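Local coordinates for aminopeptidase N family protein (Idiomarina loihiensis L2TR, PDB 4FGM) that probably acts as a zinc-dependent aminopeptidase of the M61 family, with a zinc ion and a maleic acid molecule bound in its active-site pocket, at residues E176-H181 and A202-I207; I183-V188 and Y223-M228; F487-K492 and E507-A512. One frame throughout, in Å; residues are numbered along the deposited sequence.

Interaction 1 (E176-H181 and A202-I207); sequences EEFIAH and ADLAKI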
loop_
_atom_site.group_PDB
_atom_site.type_symbol
_atom_site.label_atom_id
_atom_site.label_comp_id
_atom_site.label_asym_id
_atom_site.label_seq_id
_atom_site.Cartn_x
_atom_site.Cartn_y
_atom_site.Cartn_z
ATOM N N GLU A 176 -21.888 6.071 4.491
ATOM C CA GLU A 176 -22.845 5.405 3.617
ATOM C C GLU A 176 -22.700 3.894 3.791
ATOM O O GLU A 176 -21.666 3.309 3.464
ATOM C CB GLU A 176 -22.578 5.780 2.156
ATOM C CG GLU A 176 -23.623 5.278 1.168
ATOM C CD GLU A 176 -24.879 6.132 1.150
ATOM O OE1 GLU A 176 -25.626 6.126 2.152
ATOM O OE2 GLU A 176 -25.116 6.813 0.129
ATOM N N GLU A 177 -23.752 3.272 4.305
ATOM C CA GLU A 177 -23.762 1.840 4.540
ATOM C C GLU A 177 -24.258 1.049 3.334
ATOM O O GLU A 177 -25.006 1.558 2.510
ATOM C CB GLU A 177 -24.640 1.540 5.755
ATOM C CG GLU A 177 -23.878 1.026 6.959
ATOM C CD GLU A 177 -24.210 1.783 8.227
ATOM O OE1 GLU A 177 -25.410 2.003 8.493
ATOM O OE2 GLU A 177 -23.269 2.152 8.962
ATOM N N PHE A 178 -23.810 -0.195 3.228
ATOM C CA PHE A 178 -24.245 -1.076 2.153
ATOM C C PHE A 178 -24.026 -2.528 2.553
ATOM O O PHE A 178 -23.366 -2.802 3.555
ATOM C CB PHE A 178 -23.511 -0.760 0.842
ATOM C CG PHE A 178 -22.018 -0.959 0.887
ATOM C CD1 PHE A 178 -21.184 0.017 1.424
ATOM C CD2 PHE A 178 -21.441 -2.101 0.334
ATOM C CE1 PHE A 178 -19.797 -0.126 1.384
ATOM C CE2 PHE A 178 -20.051 -2.257 0.288
ATOM C CZ PHE A 178 -19.228 -1.272 0.820
ATOM N N ILE A 179 -24.580 -3.466 1.792
ATOM C CA ILE A 179 -24.393 -4.865 2.154
ATOM C C ILE A 179 -23.878 -5.725 1.011
ATOM O O ILE A 179 -24.227 -5.533 -0.151
ATOM C CB ILE A 179 -25.705 -5.494 2.724
ATOM C CG1 ILE A 179 -26.617 -5.958 1.592
ATOM C CG2 ILE A 179 -26.440 -4.482 3.601
ATOM C CD1 ILE A 179 -26.597 -7.467 1.383
ATOM N N ALA A 180 -23.016 -6.668 1.361
ATOM C CA ALA A 180 -22.456 -7.595 0.400
ATOM C C ALA A 180 -22.627 -8.968 1.043
ATOM O O ALA A 180 -22.087 -9.224 2.125
ATOM C CB ALA A 180 -20.980 -7.284 0.159
ATOM N N HIS A 181 -23.393 -9.836 0.385
ATOM C CA HIS A 181 -23.665 -11.177 0.892
ATOM C C HIS A 181 -24.094 -11.169 2.352
ATOM O O HIS A 181 -23.516 -11.869 3.181
ATOM C CB HIS A 181 -22.445 -12.079 0.722
ATOM C CG HIS A 181 -22.220 -12.521 -0.685
ATOM N ND1 HIS A 181 -23.078 -12.188 -1.714
ATOM C CD2 HIS A 181 -21.244 -13.275 -1.242
ATOM C CE1 HIS A 181 -22.638 -12.717 -2.840
ATOM N NE2 HIS A 181 -21.525 -13.382 -2.582
ATOM N N ALA A 202 -22.329 1.380 -4.377
ATOM C CA ALA A 202 -22.893 0.341 -5.227
ATOM C C ALA A 202 -21.758 -0.427 -5.904
ATOM O O ALA A 202 -21.822 -1.652 -6.028
ATOM C CB ALA A 202 -23.812 0.955 -6.273
ATOM N N ASP A 203 -20.717 0.284 -6.344
ATOM C CA ASP A 203 -19.589 -0.395 -6.973
ATOM C C ASP A 203 -18.802 -1.218 -5.948
ATOM O O ASP A 203 -18.351 -2.330 -6.253
ATOM C CB ASP A 203 -18.655 0.603 -7.668
ATOM C CG ASP A 203 -19.261 1.185 -8.932
ATOM O OD1 ASP A 203 -20.147 0.526 -9.520
ATOM O OD2 ASP A 203 -18.846 2.290 -9.343
ATOM N N LEU A 204 -18.634 -0.682 -4.738
ATOM C CA LEU A 204 -17.906 -1.414 -3.707
ATOM C C LEU A 204 -18.649 -2.710 -3.371
ATOM O O LEU A 204 -18.024 -3.755 -3.132
ATOM C CB LEU A 204 -17.725 -0.556 -2.448
ATOM C CG LEU A 204 -16.747 0.625 -2.575
ATOM C CD1 LEU A 204 -16.686 1.409 -1.258
ATOM C CD2 LEU A 204 -15.354 0.098 -2.954
ATOM N N ALA A 205 -19.979 -2.644 -3.365
ATOM C CA ALA A 205 -20.791 -3.821 -3.077
ATOM C C ALA A 205 -20.459 -4.908 -4.095
ATOM O O ALA A 205 -20.313 -6.076 -3.738
ATOM C CB ALA A 205 -22.279 -3.479 -3.140
ATOM N N LYS A 206 -20.336 -4.520 -5.362
ATOM C CA LYS A 206 -20.006 -5.475 -6.411
ATOM C C LYS A 206 -18.624 -6.069 -6.184
ATOM O O LYS A 206 -18.459 -7.293 -6.172
ATOM C CB LYS A 206 -20.075 -4.815 -7.797
ATOM C CG LYS A 206 -21.445 -4.921 -8.447
ATOM C CD LYS A 206 -21.426 -4.555 -9.928
ATOM C CE LYS A 206 -21.547 -3.057 -10.152
ATOM N NZ LYS A 206 -21.607 -2.728 -11.607
ATOM N N ILE A 207 -17.630 -5.206 -6.004
ATOM C CA ILE A 207 -16.275 -5.677 -5.770
ATOM C C ILE A 207 -16.237 -6.620 -4.562
ATOM O O ILE A 207 -15.688 -7.723 -4.638
ATOM C CB ILE A 207 -15.321 -4.498 -5.518
ATOM C CG1 ILE A 207 -15.224 -3.639 -6.784
ATOM C CG2 ILE A 207 -13.959 -5.007 -5.095
ATOM C CD1 ILE A 207 -14.539 -2.306 -6.576
#

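Interaction 2 (I183-V188 and Y223-M228); sequences IKHSLV and YTFLTM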
loop_
_atom_site.group_PDB
_atom_site.type_symbol
_atom_site.label_atom_id
_atom_site.label_comp_id
_atom_site.label_asym_id
_atom_site.label_seq_id
_atom_site.Cartn_x
_atom_site.Cartn_y
_atom_site.Cartn_z
ATOM N N ILE A 183 -23.563 -9.165 4.652
ATOM C CA ILE A 183 -22.654 -8.559 5.615
ATOM C C ILE A 183 -22.704 -7.034 5.511
ATOM O O ILE A 183 -22.755 -6.480 4.410
ATOM C CB ILE A 183 -21.207 -9.070 5.404
ATOM C CG1 ILE A 183 -21.172 -10.590 5.611
ATOM C CG2 ILE A 183 -20.251 -8.380 6.381
ATOM C CD1 ILE A 183 -19.770 -11.202 5.609
ATOM N N LYS A 184 -22.716 -6.357 6.657
ATOM C CA LYS A 184 -22.763 -4.895 6.661
ATOM C C LYS A 184 -21.405 -4.275 6.360
ATOM O O LYS A 184 -20.387 -4.675 6.921
ATOM C CB LYS A 184 -23.259 -4.360 8.005
ATOM C CG LYS A 184 -24.710 -4.672 8.310
ATOM C CD LYS A 184 -25.241 -3.770 9.410
ATOM C CE LYS A 184 -26.628 -4.207 9.839
ATOM N NZ LYS A 184 -27.515 -4.415 8.664
ATOM N N HIS A 185 -21.412 -3.292 5.465
ATOM C CA HIS A 185 -20.209 -2.573 5.065
ATOM C C HIS A 185 -20.455 -1.076 5.196
ATOM O O HIS A 185 -21.598 -0.617 5.167
ATOM C CB HIS A 185 -19.843 -2.889 3.610
ATOM C CG HIS A 185 -19.269 -4.256 3.407
ATOM N ND1 HIS A 185 -20.020 -5.409 3.522
ATOM C CD2 HIS A 185 -18.015 -4.655 3.086
ATOM C CE1 HIS A 185 -19.253 -6.457 3.276
ATOM N NE2 HIS A 185 -18.032 -6.028 3.008
ATOM N N SER A 186 -19.374 -0.318 5.330
ATOM C CA SER A 186 -19.462 1.132 5.458
ATOM C C SER A 186 -18.357 1.844 4.699
ATOM O O SER A 186 -17.205 1.401 4.681
ATOM C CB SER A 186 -19.370 1.559 6.928
ATOM O OG SER A 186 -20.485 1.113 7.675
ATOM N N LEU A 187 -18.726 2.943 4.058
ATOM C CA LEU A 187 -17.765 3.773 3.369
ATOM C C LEU A 187 -17.807 5.034 4.211
ATOM O O LEU A 187 -18.868 5.639 4.368
ATOM C CB LEU A 187 -18.196 4.095 1.939
ATOM C CG LEU A 187 -17.287 5.163 1.300
ATOM C CD1 LEU A 187 -15.844 4.661 1.246
ATOM C CD2 LEU A 187 -17.784 5.511 -0.086
ATOM N N VAL A 188 -16.666 5.413 4.775
ATOM C CA VAL A 188 -16.598 6.603 5.616
ATOM C C VAL A 188 -15.624 7.611 5.035
ATOM O O VAL A 188 -14.489 7.268 4.698
ATOM C CB VAL A 188 -16.150 6.240 7.047
ATOM C CG1 VAL A 188 -16.161 7.484 7.931
ATOM C CG2 VAL A 188 -17.056 5.170 7.609
ATOM N N TYR A 223 -17.471 -4.655 7.826
ATOM C CA TYR A 223 -16.251 -4.042 7.328
ATOM C C TYR A 223 -16.419 -2.551 7.044
ATOM O O TYR A 223 -17.460 -2.118 6.543
ATOM C CB TYR A 223 -15.786 -4.788 6.078
ATOM C CG TYR A 223 -14.407 -4.404 5.602
ATOM C CD1 TYR A 223 -14.208 -3.272 4.811
ATOM C CD2 TYR A 223 -13.297 -5.178 5.938
ATOM C CE1 TYR A 223 -12.943 -2.926 4.362
ATOM C CE2 TYR A 223 -12.025 -4.836 5.497
ATOM C CZ TYR A 223 -11.856 -3.710 4.704
ATOM O OH TYR A 223 -10.607 -3.401 4.218
ATOM N N THR A 224 -15.387 -1.773 7.365
ATOM C CA THR A 224 -15.439 -0.328 7.171
ATOM C C THR A 224 -14.263 0.238 6.394
ATOM O O THR A 224 -13.101 -0.041 6.709
ATOM C CB THR A 224 -15.455 0.422 8.513
ATOM O OG1 THR A 224 -16.236 -0.307 9.467
ATOM C CG2 THR A 224 -16.046 1.822 8.319
ATOM N N PHE A 225 -14.569 1.049 5.387
ATOM C CA PHE A 225 -13.531 1.693 4.586
ATOM C C PHE A 225 -13.355 3.106 5.138
ATOM O O PHE A 225 -14.139 4.000 4.809
ATOM C CB PHE A 225 -13.946 1.764 3.115
ATOM C CG PHE A 225 -13.959 0.436 2.413
ATOM C CD1 PHE A 225 -15.109 -0.345 2.386
ATOM C CD2 PHE A 225 -12.820 -0.031 1.770
ATOM C CE1 PHE A 225 -15.126 -1.574 1.707
ATOM C CE2 PHE A 225 -12.828 -1.249 1.097
ATOM C CZ PHE A 225 -13.982 -2.025 1.069
ATOM N N LEU A 226 -12.353 3.296 5.999
ATOM C CA LEU A 226 -12.091 4.603 6.604
ATOM C C LEU A 226 -11.279 5.427 5.614
ATOM O O LEU A 226 -10.122 5.112 5.325
ATOM C CB LEU A 226 -11.328 4.434 7.919
ATOM C CG LEU A 226 -11.987 3.478 8.917
ATOM C CD1 LEU A 226 -11.141 3.407 10.191
ATOM C CD2 LEU A 226 -13.406 3.949 9.243
ATOM N N THR A 227 -11.882 6.498 5.113
ATOM C CA THR A 227 -11.231 7.306 4.098
ATOM C C THR A 227 -10.988 8.771 4.385
ATOM O O THR A 227 -11.917 9.526 4.654
ATOM C CB THR A 227 -12.038 7.230 2.778
ATOM O OG1 THR A 227 -12.272 5.857 2.446
ATOM C CG2 THR A 227 -11.278 7.893 1.639
HETATM N N MSE A 228 -9.722 9.165 4.313
HETATM C CA MSE A 228 -9.342 10.561 4.474
HETATM C C MSE A 228 -9.183 11.096 3.044
HETATM O O MSE A 228 -8.461 10.517 2.216
HETATM C CB MSE A 228 -8.028 10.686 5.244
HETATM C CG MSE A 228 -8.197 10.550 6.736
HETATM SE SE MSE A 228 -6.508 10.552 7.660
HETATM C CE MSE A 228 -5.925 8.778 7.148
#

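Interaction 3 (F487-K492 and E507-A512); sequences FGAKYK and ESAYHA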
loop_
_atom_site.group_PDB
_atom_site.type_symbol
_atom_site.label_atom_id
_atom_site.label_comp_id
_atom_site.label_asym_id
_atom_site.label_seq_id
_atom_site.Cartn_x
_atom_site.Cartn_y
_atom_site.Cartn_z
ATOM N N PHE A 487 15.979 10.963 -22.520
ATOM C CA PHE A 487 17.064 11.098 -21.572
ATOM C C PHE A 487 17.489 9.817 -20.912
ATOM O O PHE A 487 18.662 9.646 -20.588
ATOM C CB PHE A 487 16.676 12.087 -20.476
ATOM C CG PHE A 487 16.676 13.511 -20.925
ATOM C CD1 PHE A 487 17.873 14.186 -21.112
ATOM C CD2 PHE A 487 15.481 14.184 -21.144
ATOM C CE1 PHE A 487 17.877 15.513 -21.516
ATOM C CE2 PHE A 487 15.477 15.513 -21.549
ATOM C CZ PHE A 487 16.673 16.177 -21.730
ATOM N N GLY A 488 16.545 8.907 -20.730
ATOM C CA GLY A 488 16.866 7.692 -20.014
ATOM C C GLY A 488 16.892 8.183 -18.571
ATOM O O GLY A 488 17.750 7.804 -17.775
ATOM N N ALA A 489 15.940 9.059 -18.256
ATOM C CA ALA A 489 15.821 9.648 -16.931
ATOM C C ALA A 489 14.446 10.274 -16.718
ATOM O O ALA A 489 13.879 10.884 -17.626
ATOM C CB ALA A 489 16.908 10.714 -16.736
ATOM N N LYS A 490 13.907 10.128 -15.516
ATOM C CA LYS A 490 12.615 10.726 -15.212
ATOM C C LYS A 490 12.856 12.153 -14.729
ATOM O O LYS A 490 13.906 12.453 -14.170
ATOM C CB LYS A 490 11.884 9.927 -14.134
ATOM C CG LYS A 490 11.250 8.636 -14.625
ATOM C CD LYS A 490 10.489 7.957 -13.504
ATOM C CE LYS A 490 9.429 8.881 -12.926
ATOM N NZ LYS A 490 8.770 8.291 -11.731
ATOM N N TYR A 491 11.887 13.034 -14.950
ATOM C CA TYR A 491 12.031 14.413 -14.530
ATOM C C TYR A 491 10.700 15.097 -14.298
ATOM O O TYR A 491 9.654 14.634 -14.756
ATOM C CB TYR A 491 12.841 15.190 -15.570
ATOM C CG TYR A 491 12.252 15.196 -16.964
ATOM C CD1 TYR A 491 11.258 16.109 -17.327
ATOM C CD2 TYR A 491 12.677 14.272 -17.922
ATOM C CE1 TYR A 491 10.700 16.098 -18.613
ATOM C CE2 TYR A 491 12.127 14.252 -19.203
ATOM C CZ TYR A 491 11.143 15.163 -19.543
ATOM O OH TYR A 491 10.609 15.141 -20.812
ATOM N N LYS A 492 10.760 16.203 -13.569
ATOM C CA LYS A 492 9.596 17.013 -13.263
ATOM C C LYS A 492 9.830 18.349 -13.968
ATOM O O LYS A 492 10.725 19.113 -13.586
ATOM C CB LYS A 492 9.481 17.202 -11.744
ATOM C CG LYS A 492 8.509 18.279 -11.294
ATOM C CD LYS A 492 7.125 18.074 -11.870
ATOM C CE LYS A 492 6.201 19.208 -11.453
ATOM N NZ LYS A 492 5.150 19.462 -12.480
ATOM N N GLU A 507 22.282 4.772 -19.813
ATOM C CA GLU A 507 21.516 5.438 -20.863
ATOM C C GLU A 507 22.009 6.874 -21.138
ATOM O O GLU A 507 23.019 7.302 -20.574
ATOM C CB GLU A 507 20.020 5.373 -20.532
ATOM C CG GLU A 507 19.495 3.935 -20.634
ATOM C CD GLU A 507 17.990 3.809 -20.474
ATOM O OE1 GLU A 507 17.268 4.781 -20.770
ATOM O OE2 GLU A 507 17.526 2.719 -20.070
ATOM N N SER A 508 21.312 7.610 -22.001
ATOM C CA SER A 508 21.734 8.969 -22.385
ATOM C C SER A 508 22.151 9.943 -21.275
ATOM O O SER A 508 23.278 10.431 -21.269
ATOM C CB SER A 508 20.657 9.615 -23.257
ATOM O OG SER A 508 20.442 8.835 -24.422
ATOM N N ALA A 509 21.243 10.234 -20.352
ATOM C CA ALA A 509 21.539 11.146 -19.256
ATOM C C ALA A 509 22.758 10.659 -18.485
ATOM O O ALA A 509 23.649 11.432 -18.115
ATOM C CB ALA A 509 20.343 11.235 -18.327
ATOM N N TYR A 510 22.792 9.359 -18.251
ATOM C CA TYR A 510 23.876 8.744 -17.518
ATOM C C TYR A 510 25.253 9.028 -18.110
ATOM O O TYR A 510 26.195 9.367 -17.388
ATOM C CB TYR A 510 23.620 7.243 -17.455
ATOM C CG TYR A 510 24.791 6.445 -16.977
ATOM C CD1 TYR A 510 25.723 5.935 -17.876
ATOM C CD2 TYR A 510 24.971 6.192 -15.624
ATOM C CE1 TYR A 510 26.804 5.187 -17.433
ATOM C CE2 TYR A 510 26.046 5.450 -15.170
ATOM C CZ TYR A 510 26.960 4.946 -16.080
ATOM O OH TYR A 510 28.012 4.174 -15.645
ATOM N N HIS A 511 25.375 8.897 -19.424
ATOM C CA HIS A 511 26.662 9.124 -20.074
ATOM C C HIS A 511 27.087 10.570 -20.115
ATOM O O HIS A 511 28.278 10.870 -20.185
ATOM C CB HIS A 511 26.634 8.548 -21.481
ATOM C CG HIS A 511 26.741 7.060 -21.499
ATOM N ND1 HIS A 511 27.915 6.402 -21.203
ATOM C CD2 HIS A 511 25.805 6.101 -21.686
ATOM C CE1 HIS A 511 27.695 5.099 -21.206
ATOM N NE2 HIS A 511 26.422 4.890 -21.496
ATOM N N ALA A 512 26.109 11.466 -20.065
ATOM C CA ALA A 512 26.388 12.888 -20.097
ATOM C C ALA A 512 26.839 13.374 -18.722
ATOM O O ALA A 512 27.452 14.427 -18.600
ATOM C CB ALA A 512 25.146 13.638 -20.551
HETATM O O HOH W 1 20.525 7.877 -18.306
#

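Interaction 1 (E176-H181 and A202-I207)
Phe178 and the helix residues Leu204 and Ala205 make the apolar part of this contact. The Phe178 ring reaches the helix with CZ at 3.7 Å from Leu204 CB, the two side chains crossing at about a right angle. Its CD2 lies 3.8 Å from Ala205 CB, while CE2 approaches the backbone Ala205 N at 3.7 Å, Leu204 CB and Ala205 N both lying oblique to the ring. The first torsion sets CG between the backbone N and the carbonyl carbon, the crowded position (chi1 62°), from where the ring extends to the helix.

Methyl-to-carbonyl packing completes the contact. Ala205 CB meets Ile179 O at 4.1 Å, and Ala180 CB meets Ala205 O, also at 4.1 Å. No hydrogen bond joins the two segments. The small alanines fit the close backbone approach, with Ala180 CA and Ala205 CA 5.4 Å apart.

Segments 176-180 and 202-207 run 24° apart, 7.8 Å between axes at their closest. They belong to strand 174-180, an outermost strand of a five-stranded mixed sheet, and to helix 197-215. Phe178 also meets the ring of His185 on strand 183-190, and Leu204 packs onto Leu268 and Cys271 of helix 262-277, which carries zinc ligands His273 and His277.

Interaction 2 (I183-V188 and Y223-M228)
His185, Tyr223 and Phe225 bring three rings together on one face of this parallel strand pair. Tyr223 CE1 stands 3.5 Å above the Phe225 ring plane, over its centre, while Phe225 CD1 lies in plane at the edge of the Tyr223 ring. Ser186 O occupies the Phe225 edge, near CD1. The His185 ring has Phe225 CE1 near its plane at one edge and Ile183 O at another; obliquely placed, its CD2 touches Tyr223 CB at 3.7 Å.

On the face of Ser186 and Val188, Thr224 CG2, anti to its backbone N, touches both Ser186 CB and Val188 CG2, 3.6 Å from each. Val188 and Leu226 lie side by side, pointing the same way.

Five backbone hydrogen bonds fix the register, pairing Ser186 with Thr224 and Leu187 with Phe225. The straightest runs from Phe225 N to Ser186 O, at 2.8 Å and 174°. Helix 197-215 connects the strands, making a beta-alpha-beta crossover beside the zinc-binding helix.

His185 ND1 donates to Ile183 O (3.1 Å). The acceptor lies in the imidazole plane, whereas ND1 stands 66° out of the carbonyl plane. NE2 bonds Tyr275 OH on the zinc-binding helix. An alanine at His185 would probably leave Ile183 O and Tyr275 OH without these mates and open a gap beside Tyr223 CB. With ND1 donating, NE2 in a neutral ring would be the acceptor for Tyr275 OH. Tyr275 also meets the Tyr223 ring edge-to-face, and these contacts are consistent with the strand pair helping to position the helix that carries His273 and His277.

Interaction 3 (F487-K492 and E507-A512)
Glu507 reaches Gly488 through a first torsion that sets CG beside its backbone N (chi1 -69°) and an extended second one (chi2 -173°), which carries the carboxylate toward the glycine; OE1 ends a short 3.0 Å from Gly488 CA. Gly488 has positive phi (76°), and a beta carbon on it would sit about 2.5 Å from that OE1, a clash, so the position suits a glycine. Glu507 has a charge partner in Arg342, with which OE1 forms a salt bridge.

Phe487 O accepts a hydrogen bond from Ala509 N, in the carbonyl plane and 2.7 Å long, and so takes up an N-H of the first turn of helix 508-512. A water forms a second bridge, lying 2.8 Å from Gly488 O, to which it probably donates, and accepting from Tyr510 N at 2.7 Å.

Glu507 is the N-cap residue of a short helix that follows the hairpin of strands 489-494 and 497-503, an arrangement consistent with a PDZ-like module.

Apolar packing is centred on Ala509, whose CB lies 3.8 Å from Ala489 CB and 4.3 Å from Phe487 CB. This methyl also sits against Phe487 O, the acceptor of the Ala509 N-H. The Phe487 ring turns into the module, meeting Trp563 edge-to-face and touching Ile520, Ile523 and Leu537. Asp471 receives the N-H groups of Phe487, Gly488 and Ala489, and Gln564 N holds Ser508 OG.

Overall arrangement
From the N terminus, strand 174-180 turns into strand 183-190, helix 197-215 follows, and strand 222-230 comes next. Interaction 1 closes the loop from the first strand to the helix; interaction 2 closes the one from the second strand to the third. Their segments alternate, so the two loops cross rather than nest. Their centres are about 10 Å apart, and they touch directly, Phe178 O lying 2.8 Å from His185 N in a probable hydrogen bond between neighbouring strands. Interaction 3 comes later in series, closing a hairpin-to-helix loop in the PDZ-like module. Its centre is about 46 Å from that of interaction 1 and about 44 Å from that of interaction 2, on the opposite side of the chain's centre.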